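Local coordinates for protein MIP07328p (Drosophila melanogaster, PDB 6FKK) that probably acts as a transmembrane axon guidance cue, a semaphorin that binds its receptor through its extracellular sema domain and signals chemorepulsion, at residues I389-Q394 / D404-G409; K417-L422 / V436-M441; S489-I494 / L523-K528. All blocks are in the same frame, centred on the assembly; numbering follows the deposited sequence.

Interaction 1 (I389-Q394 / D404-G409); sequences IAVHPQ and DVIYSG
This is an antiparallel strand pairing within the sema domain, a beta-propeller fold: the hairpin of strands 386-396 and 402-410 forms half of a four-stranded antiparallel sheet. The segment axes run 176° apart. Ala390 and Tyr407 make one hydrogen-bonded pair, with Tyr407 N to Ala390 O (2.6 Å) nearly along the C=O axis. His392 and Val405 make the next; His392 N to Val405 O (2.8 Å) lies in the carbonyl plane, whereas Val405 N sits above the plane of His392 O. Between them, Val391 and Ile406 form a non-hydrogen-bonded pair. On the face of Ile389, the CD1 of that residue lies 3.7 Å from Ile406 CG2, the two side chains pointing the same way. On the other face Tyr407 turns its ring edge to Ala390 O, and its CE1 meets His392 CB at 4.0 Å. At the hairpin end, Asp404 OD1 takes two donors: Gln394 N (2.8 Å) on its anti lone pair, and Gln394 NE2 (3.0 Å) from above the carboxylate plane. Asp404 OD2 is hydrogen-bonded to Ser279 OG and Tyr286 OH, both on another sheet. With both oxygens so engaged, the carboxylate is likely to stay ionised and fixed in rotation.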
loop_
_atom_site.group_PDB
_atom_site.type_symbol
_atom_site.label_atom_id
_atom_site.label_comp_id
_atom_site.label_asym_id
_atom_site.label_seq_id
_atom_site.Cartn_x
_atom_site.Cartn_y
_atom_site.Cartn_z
ATOM N N ILE A 389 0.273 -2.244 6.376
ATOM C CA ILE A 389 -0.190 -0.942 6.844
ATOM C C ILE A 389 -1.699 -0.868 6.655
ATOM O O ILE A 389 -2.245 -1.397 5.683
ATOM C CB ILE A 389 0.537 0.198 6.097
ATOM C CG1 ILE A 389 0.102 1.571 6.619
ATOM C CG2 ILE A 389 0.311 0.083 4.600
ATOM C CD1 ILE A 389 0.808 1.991 7.885
ATOM N N ALA A 390 -2.371 -0.219 7.603
ATOM C CA ALA A 390 -3.801 0.042 7.528
ATOM C C ALA A 390 -4.118 1.165 8.503
ATOM O O ALA A 390 -3.442 1.319 9.524
ATOM C CB ALA A 390 -4.630 -1.208 7.847
ATOM N N VAL A 391 -5.140 1.954 8.179
ATOM C CA VAL A 391 -5.467 3.159 8.933
ATOM C C VAL A 391 -6.957 3.185 9.241
ATOM O O VAL A 391 -7.785 2.919 8.363
ATOM C CB VAL A 391 -5.068 4.436 8.166
ATOM C CG1 VAL A 391 -5.448 5.675 8.962
ATOM C CG2 VAL A 391 -3.584 4.436 7.859
ATOM N N HIS A 392 -7.295 3.507 10.496
ATOM C CA HIS A 392 -8.647 3.893 10.882
ATOM C C HIS A 392 -8.657 5.407 11.033
ATOM O O HIS A 392 -8.201 5.926 12.064
ATOM C CB HIS A 392 -9.070 3.214 12.189
ATOM C CG HIS A 392 -10.485 3.501 12.595
ATOM N ND1 HIS A 392 -11.040 3.006 13.757
ATOM C CD2 HIS A 392 -11.459 4.228 11.995
ATOM C CE1 HIS A 392 -12.292 3.416 13.855
ATOM N NE2 HIS A 392 -12.570 4.159 12.799
ATOM N N PRO A 393 -9.148 6.156 10.052
ATOM C CA PRO A 393 -8.948 7.605 10.060
ATOM C C PRO A 393 -9.953 8.351 10.920
ATOM O O PRO A 393 -11.119 7.964 11.048
ATOM C CB PRO A 393 -9.115 7.983 8.584
ATOM C CG PRO A 393 -10.068 6.968 8.061
ATOM C CD PRO A 393 -9.771 5.687 8.802
ATOM N N GLN A 394 -9.466 9.438 11.519
ATOM C CA GLN A 394 -10.301 10.441 12.182
ATOM C C GLN A 394 -11.145 9.832 13.302
ATOM O O GLN A 394 -12.363 10.012 13.363
ATOM C CB GLN A 394 -11.176 11.175 11.165
ATOM C CG GLN A 394 -10.383 11.985 10.145
ATOM C CD GLN A 394 -9.509 13.049 10.790
ATOM O OE1 GLN A 394 -9.987 14.121 11.165
ATOM N NE2 GLN A 394 -8.220 12.755 10.922
ATOM N N ASP A 404 -5.750 9.721 13.596
ATOM C CA ASP A 404 -5.693 8.529 12.760
ATOM C C ASP A 404 -5.025 7.404 13.540
ATOM O O ASP A 404 -3.861 7.521 13.935
ATOM C CB ASP A 404 -4.924 8.812 11.471
ATOM C CG ASP A 404 -5.671 9.741 10.537
ATOM O OD1 ASP A 404 -6.851 10.036 10.816
ATOM O OD2 ASP A 404 -5.078 10.177 9.526
ATOM N N VAL A 405 -5.757 6.320 13.774
ATOM C CA VAL A 405 -5.180 5.135 14.399
ATOM C C VAL A 405 -4.522 4.302 13.307
ATOM O O VAL A 405 -5.193 3.820 12.389
ATOM C CB VAL A 405 -6.242 4.324 15.153
ATOM C CG1 VAL A 405 -5.596 3.140 15.859
ATOM C CG2 VAL A 405 -6.962 5.214 16.148
ATOM N N ILE A 406 -3.207 4.139 13.400
ATOM C CA ILE A 406 -2.415 3.503 12.356
ATOM C C ILE A 406 -2.071 2.085 12.784
ATOM O O ILE A 406 -1.579 1.863 13.898
ATOM C CB ILE A 406 -1.143 4.314 12.056
ATOM C CG1 ILE A 406 -1.520 5.728 11.612
ATOM C CG2 ILE A 406 -0.309 3.618 10.996
ATOM C CD1 ILE A 406 -0.387 6.720 11.713
ATOM N N TYR A 407 -2.323 1.126 11.899
ATOM C CA TYR A 407 -2.034 -0.278 12.142
ATOM C C TYR A 407 -0.903 -0.727 11.228
ATOM O O TYR A 407 -0.889 -0.403 10.036
ATOM C CB TYR A 407 -3.275 -1.144 11.903
ATOM C CG TYR A 407 -4.439 -0.828 12.817
ATOM C CD1 TYR A 407 -5.238 0.285 12.596
ATOM C CD2 TYR A 407 -4.745 -1.648 13.894
ATOM C CE1 TYR A 407 -6.303 0.577 13.427
ATOM C CE2 TYR A 407 -5.810 -1.364 14.728
ATOM C CZ TYR A 407 -6.584 -0.250 14.492
ATOM O OH TYR A 407 -7.646 0.037 15.318
ATOM N N SER A 408 0.043 -1.475 11.788
ATOM C CA SER A 408 1.189 -1.946 11.027
ATOM C C SER A 408 1.518 -3.374 11.434
ATOM O O SER A 408 1.506 -3.707 12.622
ATOM C CB SER A 408 2.407 -1.039 11.238
ATOM O OG SER A 408 3.479 -1.418 10.395
ATOM N N GLY A 409 1.807 -4.214 10.442
ATOM C CA GLY A 409 2.169 -5.592 10.702
ATOM C C GLY A 409 3.633 -5.882 10.434
ATOM O O GLY A 409 4.310 -5.103 9.757
#

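Interaction 2 (K417-L422 / V436-M441); sequences KFINIL and VVISEM
Lys417 anchors the polar part of the pairing with both of its backbone groups. Its N donates to Ser439 O at 2.9 Å, in the plane of that carbonyl. Its O receives two amides: Ile438 N at 2.8 Å, from 45° above the carbonyl plane, and Ser439 N in a weak bond of 3.5 Å. Two consecutive residues thus face one, which is a classic beta bulge; Ile438, with helical torsions (phi -78°, psi -53°), is the extra residue that shifts the register by one. Beyond it, regular pairing is restored by Ile419 and Val436, joined through Ile419 N to Val436 O (3.0 Å, in the carbonyl plane) and Val436 N to Ile419 O (2.9 Å, nearly along the C=O axis). Phe418 and Val437 form the non-hydrogen-bonded pair between.

The bulge also turns the Ile438 side chain onto the face carrying Lys417 and Ile419. Its CB meets Lys417 CB at 3.6 Å, and its CD1 crosses at about a right angle to Ile419 to reach CG2. The Lys417 chain is extended as far as CE and bends only at the last torsion, its methylenes passing Ser439 OG and its NZ bonding to His477. Ile419 CG1 and Val436 CB lie side by side at 3.7 Å, while Ile421 CD1 comes obliquely against Val436 CG2. On the opposite face Phe418 meets Val437 by its CB alone, the ring leading away from the second strand.

These strands, 414-423 and 432-442, are the third and fourth of a four-stranded propeller sheet. Strand 402-410 flanks the first of them, with Tyr407 against Lys417 and Val405 against Ile419; strand 432-442 is one of the sheet's two edge strands within the chain, and there Val436 rests on Gln491 and Ile438 on Leu490 of the plexin repeat.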
loop_
_atom_site.group_PDB
_atom_site.type_symbol
_atom_site.label_atom_id
_atom_site.label_comp_id
_atom_site.label_asym_id
_atom_site.label_seq_id
_atom_site.Cartn_x
_atom_site.Cartn_y
_atom_site.Cartn_z
ATOM N N LYS A 417 -0.520 -0.908 16.993
ATOM C CA LYS A 417 -1.384 0.262 16.929
ATOM C C LYS A 417 -0.631 1.467 17.475
ATOM O O LYS A 417 0.092 1.356 18.469
ATOM C CB LYS A 417 -2.662 0.062 17.747
ATOM C CG LYS A 417 -3.491 -1.160 17.408
ATOM C CD LYS A 417 -4.617 -1.306 18.427
ATOM C CE LYS A 417 -5.619 -2.380 18.034
ATOM N NZ LYS A 417 -4.999 -3.724 17.884
ATOM N N PHE A 418 -0.808 2.619 16.832
ATOM C CA PHE A 418 -0.229 3.848 17.357
ATOM C C PHE A 418 -0.928 5.050 16.742
ATOM O O PHE A 418 -1.504 4.972 15.654
ATOM C CB PHE A 418 1.284 3.922 17.109
ATOM C CG PHE A 418 1.664 4.187 15.676
ATOM C CD1 PHE A 418 1.847 3.140 14.788
ATOM C CD2 PHE A 418 1.866 5.482 15.226
ATOM C CE1 PHE A 418 2.206 3.381 13.475
ATOM C CE2 PHE A 418 2.223 5.729 13.914
ATOM C CZ PHE A 418 2.394 4.677 13.039
ATOM N N ILE A 419 -0.864 6.169 17.465
ATOM C CA ILE A 419 -1.316 7.464 16.977
ATOM C C ILE A 419 -0.179 8.460 17.163
ATOM O O ILE A 419 0.808 8.192 17.849
ATOM C CB ILE A 419 -2.591 7.958 17.692
ATOM C CG1 ILE A 419 -2.306 8.211 19.174
ATOM C CG2 ILE A 419 -3.727 6.958 17.518
ATOM C CD1 ILE A 419 -3.456 8.855 19.914
ATOM N N ASN A 420 -0.328 9.623 16.536
ATOM C CA ASN A 420 0.670 10.680 16.601
ATOM C C ASN A 420 0.076 11.911 17.266
ATOM O O ASN A 420 -1.085 12.260 17.028
ATOM C CB ASN A 420 1.190 11.044 15.207
ATOM C CG ASN A 420 2.016 9.936 14.586
ATOM O OD1 ASN A 420 1.659 9.392 13.543
ATOM N ND2 ASN A 420 3.131 9.600 15.225
ATOM N N ILE A 421 0.876 12.564 18.103
ATOM C CA ILE A 421 0.495 13.808 18.759
ATOM C C ILE A 421 1.607 14.817 18.522
ATOM O O ILE A 421 2.771 14.553 18.850
ATOM C CB ILE A 421 0.244 13.618 20.265
ATOM C CG1 ILE A 421 -1.025 12.795 20.498
ATOM C CG2 ILE A 421 0.146 14.965 20.965
ATOM C CD1 ILE A 421 -1.315 12.537 21.959
ATOM N N LEU A 422 1.257 15.963 17.949
ATOM C CA LEU A 422 2.214 17.016 17.631
ATOM C C LEU A 422 2.050 18.145 18.639
ATOM O O LEU A 422 0.956 18.701 18.779
ATOM C CB LEU A 422 2.009 17.523 16.204
ATOM C CG LEU A 422 3.016 18.545 15.672
ATOM C CD1 LEU A 422 4.410 17.943 15.627
ATOM C CD2 LEU A 422 2.601 19.047 14.297
ATOM N N VAL A 436 2.473 7.739 20.157
ATOM C CA VAL A 436 1.753 7.073 21.236
ATOM C C VAL A 436 1.443 5.657 20.764
ATOM O O VAL A 436 0.519 5.439 19.979
ATOM C CB VAL A 436 0.481 7.831 21.621
ATOM C CG1 VAL A 436 -0.232 7.125 22.768
ATOM C CG2 VAL A 436 0.808 9.272 21.989
ATOM N N VAL A 437 2.222 4.691 21.241
ATOM C CA VAL A 437 2.010 3.293 20.884
ATOM C C VAL A 437 0.860 2.745 21.718
ATOM O O VAL A 437 0.938 2.700 22.949
ATOM C CB VAL A 437 3.287 2.468 21.093
ATOM C CG1 VAL A 437 2.996 0.988 20.899
ATOM C CG2 VAL A 437 4.373 2.932 20.138
ATOM N N ILE A 438 -0.210 2.324 21.047
ATOM C CA ILE A 438 -1.373 1.800 21.755
ATOM C C ILE A 438 -1.122 0.372 22.224
ATOM O O ILE A 438 -1.288 0.056 23.408
ATOM C CB ILE A 438 -2.624 1.889 20.864
ATOM C CG1 ILE A 438 -2.921 3.349 20.520
ATOM C CG2 ILE A 438 -3.816 1.244 21.547
ATOM C CD1 ILE A 438 -4.058 3.518 19.544
ATOM N N SER A 439 -0.717 -0.509 21.311
ATOM C CA SER A 439 -0.459 -1.898 21.668
ATOM C C SER A 439 0.421 -2.541 20.608
ATOM O O SER A 439 0.425 -2.126 19.447
ATOM C CB SER A 439 -1.760 -2.695 21.814
ATOM O OG SER A 439 -2.386 -2.874 20.555
ATOM N N GLU A 440 1.163 -3.565 21.027
ATOM C CA GLU A 440 1.909 -4.426 20.111
ATOM C C GLU A 440 1.700 -5.861 20.572
ATOM O O GLU A 440 2.272 -6.279 21.583
ATOM C CB GLU A 440 3.396 -4.072 20.078
ATOM C CG GLU A 440 4.188 -4.882 19.058
ATOM C CD GLU A 440 5.667 -4.530 19.032
ATOM O OE1 GLU A 440 6.437 -5.119 19.820
ATOM O OE2 GLU A 440 6.056 -3.663 18.222
ATOM N N MET A 441 0.877 -6.608 19.841
ATOM C CA MET A 441 0.496 -7.954 20.237
ATOM C C MET A 441 0.833 -8.949 19.137
ATOM O O MET A 441 0.846 -8.612 17.948
ATOM C CB MET A 441 -1.000 -8.037 20.557
ATOM C CG MET A 441 -1.503 -6.943 21.480
ATOM S SD MET A 441 -3.151 -7.311 22.109
ATOM C CE MET A 441 -3.601 -5.746 22.854
#

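Interaction 3 (S489-I494 / L523-K528); sequences SLQDPI and LNSTKK
Three backbone carbonyls grip the ammonium nitrogen of Lys527. NZ donates to Ser489 O at 3.0 Å, in the carbonyl plane, and weakly to Leu490 O at 3.4 Å; the third acceptor is Val437 O, on the sema strand 432-442. Since Ser489 is the last residue of helix 484-489, the positive charge would probably be stabilised by the partial negative charge at that helix end. Gln491, the first residue to leave helical torsions (phi 58°), points its CB toward the 523-528 segment. NE2 donates to Ser525 O at 2.9 Å; the acceptor lies close to the Gln491 amide plane, but NE2 stands well above the carbonyl plane, while OE1 lies alongside Lys527 CG and CE. An alanine in place of Lys527 would remove all three NZ bonds and the aliphatic chain beside Gln491, and would probably loosen the junction with strand 432-442. Leu523 CD1 reaches Pro493 CB at 3.7 Å. Asp492 OD1 accepts from Ile494 N in an Asx turn that closes around Pro493, while OD2 is hydrogen-bonded to His476 ND1. The contact joins the loop after helix 484-489 to the start of helix 527-533, with Pro493 on Ile438 of strand 432-442 and Leu523 on Tyr403 of strand 402-410.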
loop_
_atom_site.group_PDB
_atom_site.type_symbol
_atom_site.label_atom_id
_atom_site.label_comp_id
_atom_site.label_asym_id
_atom_site.label_seq_id
_atom_site.Cartn_x
_atom_site.Cartn_y
_atom_site.Cartn_z
ATOM N N SER A 489 -4.134 3.235 30.429
ATOM C CA SER A 489 -2.793 2.945 29.929
ATOM C C SER A 489 -2.801 2.555 28.459
ATOM O O SER A 489 -1.777 2.703 27.786
ATOM C CB SER A 489 -2.144 1.832 30.753
ATOM O OG SER A 489 -1.906 2.252 32.085
ATOM N N LEU A 490 -3.930 2.057 27.949
ATOM C CA LEU A 490 -4.005 1.687 26.539
ATOM C C LEU A 490 -3.788 2.900 25.644
ATOM O O LEU A 490 -3.139 2.800 24.596
ATOM C CB LEU A 490 -5.354 1.032 26.243
ATOM C CG LEU A 490 -5.547 0.446 24.842
ATOM C CD1 LEU A 490 -4.573 -0.699 24.592
ATOM C CD2 LEU A 490 -6.985 -0.012 24.641
ATOM N N GLN A 491 -4.316 4.056 26.050
ATOM C CA GLN A 491 -4.190 5.308 25.305
ATOM C C GLN A 491 -4.743 5.189 23.886
ATOM O O GLN A 491 -4.289 5.878 22.969
ATOM C CB GLN A 491 -2.743 5.801 25.287
ATOM C CG GLN A 491 -2.273 6.302 26.639
ATOM C CD GLN A 491 -0.914 6.958 26.572
ATOM O OE1 GLN A 491 0.021 6.420 25.980
ATOM N NE2 GLN A 491 -0.797 8.137 27.174
ATOM N N ASP A 492 -5.728 4.315 23.699
ATOM C CA ASP A 492 -6.491 4.283 22.458
ATOM C C ASP A 492 -7.485 5.437 22.464
ATOM O O ASP A 492 -8.274 5.557 23.408
ATOM C CB ASP A 492 -7.226 2.945 22.310
ATOM C CG ASP A 492 -7.761 2.706 20.899
ATOM O OD1 ASP A 492 -8.350 3.633 20.305
ATOM O OD2 ASP A 492 -7.594 1.578 20.386
ATOM N N PRO A 493 -7.473 6.309 21.450
ATOM C CA PRO A 493 -8.398 7.456 21.455
ATOM C C PRO A 493 -9.864 7.061 21.447
ATOM O O PRO A 493 -10.717 7.918 21.708
ATOM C CB PRO A 493 -8.022 8.215 20.173
ATOM C CG PRO A 493 -7.368 7.190 19.305
ATOM C CD PRO A 493 -6.634 6.277 20.241
ATOM N N ILE A 494 -10.181 5.798 21.174
ATOM C CA ILE A 494 -11.569 5.363 21.088
ATOM C C ILE A 494 -12.074 4.722 22.379
ATOM O O ILE A 494 -13.296 4.604 22.557
ATOM C CB ILE A 494 -11.754 4.401 19.897
ATOM C CG1 ILE A 494 -13.133 4.577 19.267
ATOM C CG2 ILE A 494 -11.542 2.960 20.327
ATOM C CD1 ILE A 494 -13.253 3.915 17.917
ATOM N N LEU A 523 -4.522 10.914 26.589
ATOM C CA LEU A 523 -3.673 10.556 25.460
ATOM C C LEU A 523 -2.364 11.328 25.430
ATOM O O LEU A 523 -1.388 10.836 24.851
ATOM C CB LEU A 523 -4.414 10.794 24.138
ATOM C CG LEU A 523 -5.766 10.108 23.943
ATOM C CD1 LEU A 523 -6.332 10.441 22.571
ATOM C CD2 LEU A 523 -5.633 8.608 24.120
ATOM N N ASN A 524 -2.319 12.512 26.035
ATOM C CA ASN A 524 -1.158 13.398 25.986
ATOM C C ASN A 524 -0.308 13.290 27.245
ATOM O O ASN A 524 0.168 14.299 27.773
ATOM C CB ASN A 524 -1.613 14.837 25.763
ATOM C CG ASN A 524 -0.513 15.721 25.210
ATOM O OD1 ASN A 524 0.526 15.232 24.768
ATOM N ND2 ASN A 524 -0.738 17.030 25.226
ATOM N N SER A 525 -0.095 12.074 27.747
ATOM C CA SER A 525 0.631 11.863 28.990
ATOM C C SER A 525 1.426 10.570 28.893
ATOM O O SER A 525 1.393 9.866 27.879
ATOM C CB SER A 525 -0.324 11.818 30.188
ATOM O OG SER A 525 -1.189 10.697 30.105
ATOM N N THR A 526 2.152 10.262 29.964
ATOM C CA THR A 526 2.800 8.966 30.081
ATOM C C THR A 526 1.757 7.897 30.382
ATOM O O THR A 526 0.688 8.179 30.930
ATOM C CB THR A 526 3.856 8.991 31.187
ATOM O OG1 THR A 526 4.515 10.263 31.192
ATOM C CG2 THR A 526 4.893 7.896 30.962
ATOM N N LYS A 527 2.073 6.654 30.010
ATOM C CA LYS A 527 1.162 5.556 30.312
ATOM C C LYS A 527 1.021 5.349 31.814
ATOM O O LYS A 527 -0.010 4.848 32.278
ATOM C CB LYS A 527 1.637 4.275 29.629
ATOM C CG LYS A 527 1.668 4.377 28.115
ATOM C CD LYS A 527 1.355 3.045 27.465
ATOM C CE LYS A 527 0.903 3.245 26.032
ATOM N NZ LYS A 527 0.095 2.098 25.537
ATOM N N LYS A 528 2.038 5.730 32.589
ATOM C CA LYS A 528 1.896 5.746 34.039
ATOM C C LYS A 528 1.221 7.023 34.522
ATOM O O LYS A 528 0.498 6.996 35.523
ATOM C CB LYS A 528 3.260 5.579 34.713
ATOM C CG LYS A 528 4.265 6.674 34.393
ATOM C CD LYS A 528 5.513 6.541 35.253
ATOM C CE LYS A 528 6.560 7.583 34.889
ATOM N NZ LYS A 528 7.095 7.386 33.512
#

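Along the chain the three interactions follow in series, each closing before the next opens. Interactions 1 and 2 are the successive hairpins of one four-stranded antiparallel sheet, their centres about 10 Å apart; the middle strands, 402-410 and 414-423, join them, with a probable hydrogen bond from Ile406 N to Phe418 O (2.9 Å). Interaction 3 belongs to the plexin repeat, its centre about 9 Å from that of interaction 2 and 17 Å from that of interaction 1. It meets both: Pro493 CG packs on Val405 CG2 at 3.7 Å, and Leu523 O lies near Ile421 CD1. The contacts are consistent with this sheet offering a surface against which the plexin repeat packs on the sema domain.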